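Local coordinates for protein Bse634I restriction endonuclease (Geobacillus stearothermophilus, PDB 1KNV) that probably cleaves double-stranded DNA at a specific recognition sequence, as a metal-dependent type II restriction endonuclease of the PD-(D/E)XK superfamily, at residues G41-N46 with T77-M82; V81-Q86 with F275-F280; A193-K198 with D288-K293. All blocks are in the same frame, centred on the assembly; numbering follows the deposited sequence.

Interaction 1 (G41-N46 with T77-M82); sequences GSIKEN and TWFEVM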
loop_
_atom_site.group_PDB
_atom_site.type_symbol
_atom_site.label_atom_id
_atom_site.label_comp_id
_atom_site.label_asym_id
_atom_site.label_seq_id
_atom_site.Cartn_x
_atom_site.Cartn_y
_atom_site.Cartn_z
ATOM N N GLY B 41 6.716 39.573 26.625
ATOM C CA GLY B 41 5.314 39.874 26.832
ATOM C C GLY B 41 4.445 39.689 25.602
ATOM O O GLY B 41 4.522 38.653 24.936
ATOM N N SER B 42 3.622 40.695 25.297
ATOM C CA SER B 42 2.718 40.637 24.153
ATOM C C SER B 42 3.404 40.849 22.821
ATOM O O SER B 42 4.044 41.878 22.599
ATOM C CB SER B 42 1.592 41.666 24.288
ATOM O OG SER B 42 0.696 41.606 23.183
ATOM N N ILE B 43 3.247 39.864 21.937
ATOM C CA ILE B 43 3.824 39.916 20.604
ATOM C C ILE B 43 3.208 41.089 19.852
ATOM O O ILE B 43 3.922 41.919 19.284
ATOM C CB ILE B 43 3.532 38.616 19.831
ATOM C CG1 ILE B 43 4.173 37.429 20.557
ATOM C CG2 ILE B 43 4.047 38.737 18.407
ATOM C CD1 ILE B 43 3.830 36.066 19.962
ATOM N N LYS B 44 1.878 41.151 19.855
ATOM C CA LYS B 44 1.165 42.227 19.180
ATOM C C LYS B 44 1.594 43.586 19.733
ATOM O O LYS B 44 1.707 44.555 18.987
ATOM C CB LYS B 44 -0.343 42.048 19.339
ATOM C CG LYS B 44 -1.150 43.130 18.660
ATOM C CD LYS B 44 -2.643 42.901 18.832
ATOM C CE LYS B 44 -3.455 44.082 18.295
ATOM N NZ LYS B 44 -4.934 43.856 18.428
ATOM N N GLU B 45 1.839 43.656 21.041
ATOM C CA GLU B 45 2.272 44.906 21.660
ATOM C C GLU B 45 3.674 45.313 21.192
ATOM O O GLU B 45 3.922 46.485 20.903
ATOM C CB GLU B 45 2.222 44.793 23.189
ATOM C CG GLU B 45 0.847 45.114 23.820
ATOM C CD GLU B 45 0.798 44.862 25.335
ATOM O OE1 GLU B 45 1.778 45.201 26.036
ATOM O OE2 GLU B 45 -0.223 44.334 25.829
ATOM N N ASN B 46 4.589 44.350 21.111
ATOM C CA ASN B 46 5.945 44.631 20.641
ATOM C C ASN B 46 5.923 45.086 19.185
ATOM O O ASN B 46 6.712 45.943 18.777
ATOM C CB ASN B 46 6.813 43.381 20.779
ATOM C CG ASN B 46 7.367 43.231 22.159
ATOM O OD1 ASN B 46 8.414 43.771 22.489
ATOM N ND2 ASN B 46 6.649 42.508 23.006
ATOM N N THR B 77 8.054 40.798 8.794
ATOM C CA THR B 77 9.495 40.619 8.913
ATOM C C THR B 77 9.914 40.663 10.375
ATOM O O THR B 77 10.815 39.932 10.795
ATOM C CB THR B 77 10.238 41.701 8.163
ATOM O OG1 THR B 77 9.931 41.597 6.769
ATOM C CG2 THR B 77 11.736 41.558 8.374
ATOM N N TRP B 78 9.264 41.528 11.153
ATOM C CA TRP B 78 9.566 41.635 12.574
ATOM C C TRP B 78 9.108 40.361 13.281
ATOM O O TRP B 78 9.824 39.813 14.120
ATOM C CB TRP B 78 8.866 42.850 13.203
ATOM C CG TRP B 78 9.487 44.171 12.851
ATOM C CD1 TRP B 78 10.813 44.421 12.602
ATOM C CD2 TRP B 78 8.818 45.429 12.748
ATOM N NE1 TRP B 78 11.003 45.756 12.350
ATOM C CE2 TRP B 78 9.796 46.398 12.434
ATOM C CE3 TRP B 78 7.483 45.834 12.890
ATOM C CZ2 TRP B 78 9.479 47.745 12.261
ATOM C CZ3 TRP B 78 7.169 47.171 12.716
ATOM C CH2 TRP B 78 8.163 48.112 12.404
ATOM N N PHE B 79 7.915 39.888 12.939
ATOM C CA PHE B 79 7.389 38.680 13.554
ATOM C C PHE B 79 8.312 37.497 13.289
ATOM O O PHE B 79 8.542 36.671 14.168
ATOM C CB PHE B 79 6.007 38.370 13.005
ATOM C CG PHE B 79 5.394 37.155 13.604
ATOM C CD1 PHE B 79 5.030 37.142 14.945
ATOM C CD2 PHE B 79 5.184 36.015 12.835
ATOM C CE1 PHE B 79 4.461 36.011 15.519
ATOM C CE2 PHE B 79 4.618 34.877 13.393
ATOM C CZ PHE B 79 4.254 34.876 14.742
ATOM N N GLU B 80 8.826 37.425 12.065
ATOM C CA GLU B 80 9.737 36.364 11.654
ATOM C C GLU B 80 10.993 36.405 12.507
ATOM O O GLU B 80 11.508 35.361 12.926
ATOM C CB GLU B 80 10.112 36.534 10.174
ATOM C CG GLU B 80 9.081 35.980 9.184
ATOM C CD GLU B 80 9.197 36.589 7.787
ATOM O OE1 GLU B 80 10.334 36.812 7.327
ATOM O OE2 GLU B 80 8.154 36.834 7.140
ATOM N N VAL B 81 11.493 37.613 12.763
ATOM C CA VAL B 81 12.690 37.769 13.583
ATOM C C VAL B 81 12.382 37.355 15.020
ATOM O O VAL B 81 13.189 36.685 15.666
ATOM C CB VAL B 81 13.209 39.227 13.574
ATOM C CG1 VAL B 81 14.374 39.372 14.544
ATOM C CG2 VAL B 81 13.653 39.606 12.174
ATOM N N MET B 82 11.205 37.739 15.510
ATOM C CA MET B 82 10.794 37.399 16.875
ATOM C C MET B 82 10.715 35.892 17.091
ATOM O O MET B 82 11.214 35.367 18.094
ATOM C CB MET B 82 9.447 38.049 17.189
ATOM C CG MET B 82 9.559 39.550 17.357
ATOM S SD MET B 82 7.991 40.373 17.596
ATOM C CE MET B 82 8.563 42.088 17.692
#
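Ile43 and Asn46, on the first turn of helix 43-60, pack against Phe79 and Met82 of helix 68-93, forming a buried helix-helix contact through apolar side chains and the CB methylene of Asn46. Just ahead of that turn Ser42 is the N-cap residue: its OG accepts from Glu45 N at 3.2 Å, which closes the amino end of the helix. Ile43 follows and points its side chain at the partner helix. Its CG2 branch does the touching, lying 3.9 Å from Phe79 CD1, at the edge and in the plane of the ring, with CE1 of the same ring hardly farther away. With CG anti to the backbone N (chi1 -179°), the Phe79 ring swings in to meet it, although its CB sets out alongside the partner segment and only the far part of the side chain comes near. Phe79 also borders the metal-binding region of this enzyme. The same CG2 of Ile43 is 4.3 Å from Met82 SD, and Phe280 adds a further neighbour to Ile43. One turn on, Asn46 is polar but firmly held. Its ND2 donates to Ser42 O at 2.7 Å with an N-H...O angle of 155°, from the opposite face of that carbonyl to the one used by its own backbone N, and also bonds Thr40 O, while its OD1 is hydrogen-bonded to the hydroxyl of Tyr34. With the amide occupied in this way, the methylene flank is left to contact helix 68-93: the extended Met82 chain ends with CE 3.8 Å from Asn46 CB.

Interaction 2 (V81-Q86 with F275-F280); sequences VMIAIQ and FSLTSF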
loop_
_atom_site.group_PDB
_atom_site.type_symbol
_atom_site.label_atom_id
_atom_site.label_comp_id
_atom_site.label_asym_id
_atom_site.label_seq_id
_atom_site.Cartn_x
_atom_site.Cartn_y
_atom_site.Cartn_z
ATOM N N VAL B 81 11.493 37.613 12.763
ATOM C CA VAL B 81 12.690 37.769 13.583
ATOM C C VAL B 81 12.382 37.355 15.020
ATOM O O VAL B 81 13.189 36.685 15.666
ATOM C CB VAL B 81 13.209 39.227 13.574
ATOM C CG1 VAL B 81 14.374 39.372 14.544
ATOM C CG2 VAL B 81 13.653 39.606 12.174
ATOM N N MET B 82 11.205 37.739 15.510
ATOM C CA MET B 82 10.794 37.399 16.875
ATOM C C MET B 82 10.715 35.892 17.091
ATOM O O MET B 82 11.214 35.367 18.094
ATOM C CB MET B 82 9.447 38.049 17.189
ATOM C CG MET B 82 9.559 39.550 17.357
ATOM S SD MET B 82 7.991 40.373 17.596
ATOM C CE MET B 82 8.563 42.088 17.692
ATOM N N ILE B 83 10.073 35.208 16.150
ATOM C CA ILE B 83 9.946 33.760 16.198
ATOM C C ILE B 83 11.351 33.139 16.213
ATOM O O ILE B 83 11.675 32.327 17.081
ATOM C CB ILE B 83 9.159 33.247 14.966
ATOM C CG1 ILE B 83 7.683 33.579 15.134
ATOM C CG2 ILE B 83 9.321 31.746 14.809
ATOM C CD1 ILE B 83 7.065 32.963 16.374
ATOM N N ALA B 84 12.181 33.537 15.249
ATOM C CA ALA B 84 13.536 33.020 15.139
ATOM C C ALA B 84 14.360 33.213 16.410
ATOM O O ALA B 84 15.021 32.283 16.865
ATOM C CB ALA B 84 14.244 33.670 13.958
ATOM N N ILE B 85 14.331 34.414 16.980
ATOM C CA ILE B 85 15.100 34.703 18.193
ATOM C C ILE B 85 14.605 33.883 19.382
ATOM O O ILE B 85 15.395 33.296 20.125
ATOM C CB ILE B 85 15.015 36.211 18.559
ATOM C CG1 ILE B 85 15.664 37.048 17.458
ATOM C CG2 ILE B 85 15.692 36.478 19.907
ATOM C CD1 ILE B 85 17.110 36.725 17.228
ATOM N N GLN B 86 13.291 33.849 19.562
ATOM C CA GLN B 86 12.722 33.111 20.669
ATOM C C GLN B 86 13.140 31.653 20.543
ATOM O O GLN B 86 13.621 31.058 21.505
ATOM C CB GLN B 86 11.193 33.245 20.671
ATOM C CG GLN B 86 10.516 32.740 21.950
ATOM C CD GLN B 86 10.835 33.573 23.201
ATOM O OE1 GLN B 86 10.529 33.157 24.316
ATOM N NE2 GLN B 86 11.441 34.743 23.016
ATOM N N PHE B 275 -1.751 26.023 17.350
ATOM C CA PHE B 275 -1.359 26.823 18.501
ATOM C C PHE B 275 -1.799 28.266 18.339
ATOM O O PHE B 275 -2.055 28.732 17.225
ATOM C CB PHE B 275 0.162 26.766 18.677
ATOM C CG PHE B 275 0.687 25.382 18.957
ATOM C CD1 PHE B 275 0.610 24.839 20.239
ATOM C CD2 PHE B 275 1.242 24.610 17.936
ATOM C CE1 PHE B 275 1.079 23.552 20.498
ATOM C CE2 PHE B 275 1.710 23.327 18.183
ATOM C CZ PHE B 275 1.630 22.796 19.466
ATOM N N SER B 276 -1.903 28.961 19.464
ATOM C CA SER B 276 -2.284 30.361 19.476
ATOM C C SER B 276 -1.115 31.092 20.121
ATOM O O SER B 276 -0.766 30.829 21.268
ATOM C CB SER B 276 -3.551 30.551 20.299
ATOM O OG SER B 276 -3.985 31.896 20.252
ATOM N N LEU B 277 -0.489 31.990 19.376
ATOM C CA LEU B 277 0.649 32.715 19.912
ATOM C C LEU B 277 0.291 34.158 20.251
ATOM O O LEU B 277 0.133 34.992 19.362
ATOM C CB LEU B 277 1.803 32.680 18.908
ATOM C CG LEU B 277 2.279 31.285 18.500
ATOM C CD1 LEU B 277 3.262 31.402 17.356
ATOM C CD2 LEU B 277 2.918 30.587 19.684
ATOM N N THR B 278 0.159 34.450 21.542
ATOM C CA THR B 278 -0.178 35.801 21.974
ATOM C C THR B 278 1.039 36.432 22.614
ATOM O O THR B 278 1.404 37.564 22.310
ATOM C CB THR B 278 -1.332 35.801 23.003
ATOM O OG1 THR B 278 -2.480 35.151 22.443
ATOM C CG2 THR B 278 -1.710 37.227 23.370
ATOM N N SER B 279 1.675 35.670 23.491
ATOM C CA SER B 279 2.856 36.129 24.201
ATOM C C SER B 279 4.035 35.324 23.736
ATOM O O SER B 279 3.872 34.294 23.093
ATOM C CB SER B 279 2.687 35.912 25.705
ATOM O OG SER B 279 2.604 34.528 26.018
ATOM N N PHE B 280 5.227 35.788 24.069
ATOM C CA PHE B 280 6.420 35.059 23.700
ATOM C C PHE B 280 6.479 33.749 24.452
ATOM O O PHE B 280 7.097 32.790 24.002
ATOM C CB PHE B 280 7.652 35.897 23.985
ATOM C CG PHE B 280 7.816 37.005 23.026
ATOM C CD1 PHE B 280 7.047 38.152 23.147
ATOM C CD2 PHE B 280 8.653 36.864 21.929
ATOM C CE1 PHE B 280 7.100 39.147 22.184
ATOM C CE2 PHE B 280 8.720 37.841 20.960
ATOM C CZ PHE B 280 7.939 38.992 21.085
#
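Gln86 and Phe280 mark the closest backbone approach, their CA atoms 7.3 Å apart where helix 68-93 passes the loop that leaves strand 273-276 for helix 281-291. Phe280 has the largest share of the contact. One edge of its ring, CE2 and CZ, is turned to Met82, with CE2 3.8 Å from Met82 CB and CZ 3.8 Å from Met82 SD. The sulfur is 5.0 Å from the ring centroid and 77° off the ring normal, a Met-aromatic contact made at the edge and not over a face. Pro39 and Asn46 also touch this side chain. Strand 273-276 is an outermost strand of the mixed sheet within this chain, and the loop after it is packed onto helix 68-93 before the chain turns into its last helix. Gln86 approaches Phe280 obliquely, its chain bent at chi2 (67°), which brings the amide alongside the CB of the phenylalanine: Gln86 CD is 4.0 Å from Phe280 CB, and the amide and ring planes are 60° apart. Ile283 and Asp284 of helix 281-291 also touch this glutamine. Replacing Gln86 by alanine takes away the amide and the CG methylene, and would probably leave a gap beside Phe280 CB, with the ring less restrained on that flank. Nearer the sheet, Leu277 points at the helix and meets Ile83, methyl against methyl, with Ile83 CD1 4.2 Å from Leu277 CD1.

Interaction 3 (A193-K198 with D288-K293); sequences AGVGLK and DQIIKK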
loop_
_atom_site.group_PDB
_atom_site.type_symbol
_atom_site.label_atom_id
_atom_site.label_comp_id
_atom_site.label_asym_id
_atom_site.label_seq_id
_atom_site.Cartn_x
_atom_site.Cartn_y
_atom_site.Cartn_z
ATOM N N ALA B 193 9.501 17.966 12.960
ATOM C CA ALA B 193 8.293 18.702 12.696
ATOM C C ALA B 193 8.486 19.993 11.910
ATOM O O ALA B 193 9.590 20.540 11.809
ATOM C CB ALA B 193 7.594 18.988 14.005
ATOM N N GLY B 194 7.370 20.473 11.373
ATOM C CA GLY B 194 7.332 21.719 10.633
ATOM C C GLY B 194 6.151 22.504 11.178
ATOM O O GLY B 194 5.163 21.910 11.603
ATOM N N VAL B 195 6.254 23.830 11.199
ATOM C CA VAL B 195 5.157 24.659 11.694
ATOM C C VAL B 195 4.793 25.726 10.666
ATOM O O VAL B 195 5.669 26.383 10.103
ATOM C CB VAL B 195 5.515 25.378 13.031
ATOM C CG1 VAL B 195 4.266 26.070 13.605
ATOM C CG2 VAL B 195 6.071 24.383 14.035
ATOM N N GLY B 196 3.497 25.875 10.408
ATOM C CA GLY B 196 3.041 26.893 9.482
ATOM C C GLY B 196 2.527 28.031 10.341
ATOM O O GLY B 196 1.579 27.839 11.095
ATOM N N LEU B 197 3.154 29.203 10.247
ATOM C CA LEU B 197 2.756 30.367 11.042
ATOM C C LEU B 197 1.780 31.253 10.272
ATOM O O LEU B 197 2.113 31.733 9.183
ATOM C CB LEU B 197 3.990 31.187 11.414
ATOM C CG LEU B 197 5.098 30.442 12.150
ATOM C CD1 LEU B 197 6.283 31.367 12.327
ATOM C CD2 LEU B 197 4.594 29.945 13.496
ATOM N N LYS B 198 0.585 31.476 10.831
ATOM C CA LYS B 198 -0.428 32.300 10.160
ATOM C C LYS B 198 -0.904 33.488 11.000
ATOM O O LYS B 198 -1.066 33.384 12.215
ATOM C CB LYS B 198 -1.652 31.455 9.772
ATOM C CG LYS B 198 -1.365 30.227 8.927
ATOM C CD LYS B 198 -0.696 30.554 7.597
ATOM C CE LYS B 198 -0.390 29.263 6.840
ATOM N NZ LYS B 198 0.439 29.503 5.647
ATOM N N ASP B 288 7.412 23.290 23.395
ATOM C CA ASP B 288 7.454 22.241 24.401
ATOM C C ASP B 288 6.576 21.087 23.970
ATOM O O ASP B 288 6.970 19.932 24.089
ATOM C CB ASP B 288 6.965 22.743 25.758
ATOM C CG ASP B 288 8.038 23.497 26.522
ATOM O OD1 ASP B 288 9.241 23.251 26.266
ATOM O OD2 ASP B 288 7.678 24.321 27.391
ATOM N N GLN B 289 5.386 21.395 23.466
ATOM C CA GLN B 289 4.470 20.345 23.042
ATOM C C GLN B 289 4.962 19.624 21.808
ATOM O O GLN B 289 4.677 18.446 21.609
ATOM C CB GLN B 289 3.077 20.896 22.754
ATOM C CG GLN B 289 2.099 19.766 22.462
ATOM C CD GLN B 289 0.718 20.239 22.053
ATOM O OE1 GLN B 289 0.113 21.083 22.723
ATOM N NE2 GLN B 289 0.201 19.681 20.954
ATOM N N ILE B 290 5.701 20.345 20.977
ATOM C CA ILE B 290 6.229 19.782 19.749
ATOM C C ILE B 290 7.436 18.880 19.982
ATOM O O ILE B 290 7.476 17.775 19.465
ATOM C CB ILE B 290 6.607 20.899 18.763
ATOM C CG1 ILE B 290 5.348 21.599 18.273
ATOM C CG2 ILE B 290 7.371 20.331 17.600
ATOM C CD1 ILE B 290 5.618 22.680 17.266
ATOM N N ILE B 291 8.407 19.337 20.762
ATOM C CA ILE B 291 9.605 18.540 21.009
ATOM C C ILE B 291 9.349 17.269 21.823
ATOM O O ILE B 291 9.932 16.216 21.547
ATOM C CB ILE B 291 10.731 19.383 21.695
ATOM C CG1 ILE B 291 11.491 20.216 20.653
ATOM C CG2 ILE B 291 11.732 18.473 22.380
ATOM C CD1 ILE B 291 10.743 21.378 20.108
ATOM N N LYS B 292 8.488 17.353 22.822
ATOM C CA LYS B 292 8.183 16.180 23.634
ATOM C C LYS B 292 7.335 16.600 24.818
ATOM O O LYS B 292 7.489 17.707 25.334
ATOM C CB LYS B 292 9.477 15.508 24.119
ATOM N N LYS B 293 6.444 15.710 25.249
ATOM C CA LYS B 293 5.555 15.994 26.371
ATOM C C LYS B 293 4.691 17.224 26.059
ATOM O O LYS B 293 4.703 17.660 24.884
ATOM C CB LYS B 293 6.374 16.220 27.653
ATOM O OXT LYS B 293 4.004 17.730 26.977
#
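Ile290 of helix 281-291 packs on Ala193 and Val195 of strand 191-198, a helix-on-sheet contact on the middle strand of the five-stranded mixed sheet at the core of this PD-(D/E)XK nuclease. It is small, burying 107 Å² in all, and wholly apolar. The backbones come nearest at Ala193 and Ile290, whose CA atoms are 7.4 Å apart. Ile290 touches the strand with both of its branches. Its CG2 meets the methyl of Ala193, 3.8 Å from Ala193 CB; its other arm, extended at chi2 (-178°), carries CD1 along to Val195, 3.7 Å from Val195 CG2. The isoleucine therefore spans two residues that lie on the same face of the strand. Gly194, between them, belongs to the alternate face, where a CB would point away from the helix. Val195 turns CG2 to Ile290 because that methyl stands beside the backbone N, anti to the carbonyl carbon, while the two side chains approach at a slant. Farther along the strand is Leu197, a residue of the calcium site known for this enzyme although no metal is bound in this chain; its backbone N is hydrogen-bonded to Asp146, another residue of that site, and its side chain faces helix 68-93. Ile290 also reaches Ile149, Tyr237 and Phe275, so it rests on the two strands flanking 191-198, namely 147-151 and 235-240, and on 273-276, an outermost strand of the sheet within this chain.

How the interactions relate
Helix 68-93 joins interactions 1 and 2, whose centres are 7 Å apart and which share Met82: its methyl reaches Asn46 in the first, while its sulfur meets Ile43 there and the edge of Phe280 in the second. Two probable backbone hydrogen bonds, Ile43 N to Thr278 O at 3.0 Å and Phe280 N to Gly41 O at 3.1 Å, tie the outer segments together. Interaction 3, about 12 Å from interaction 2 centre to centre, shares the sheet with it, and Phe275 CE2 lies 4.0 Å from Ile290 CG1. The calcium-site residue Leu197 connects all three, since its CD1 is 4.0 Å from Phe79 CE2 and 3.8 Å from Ile83 CG1.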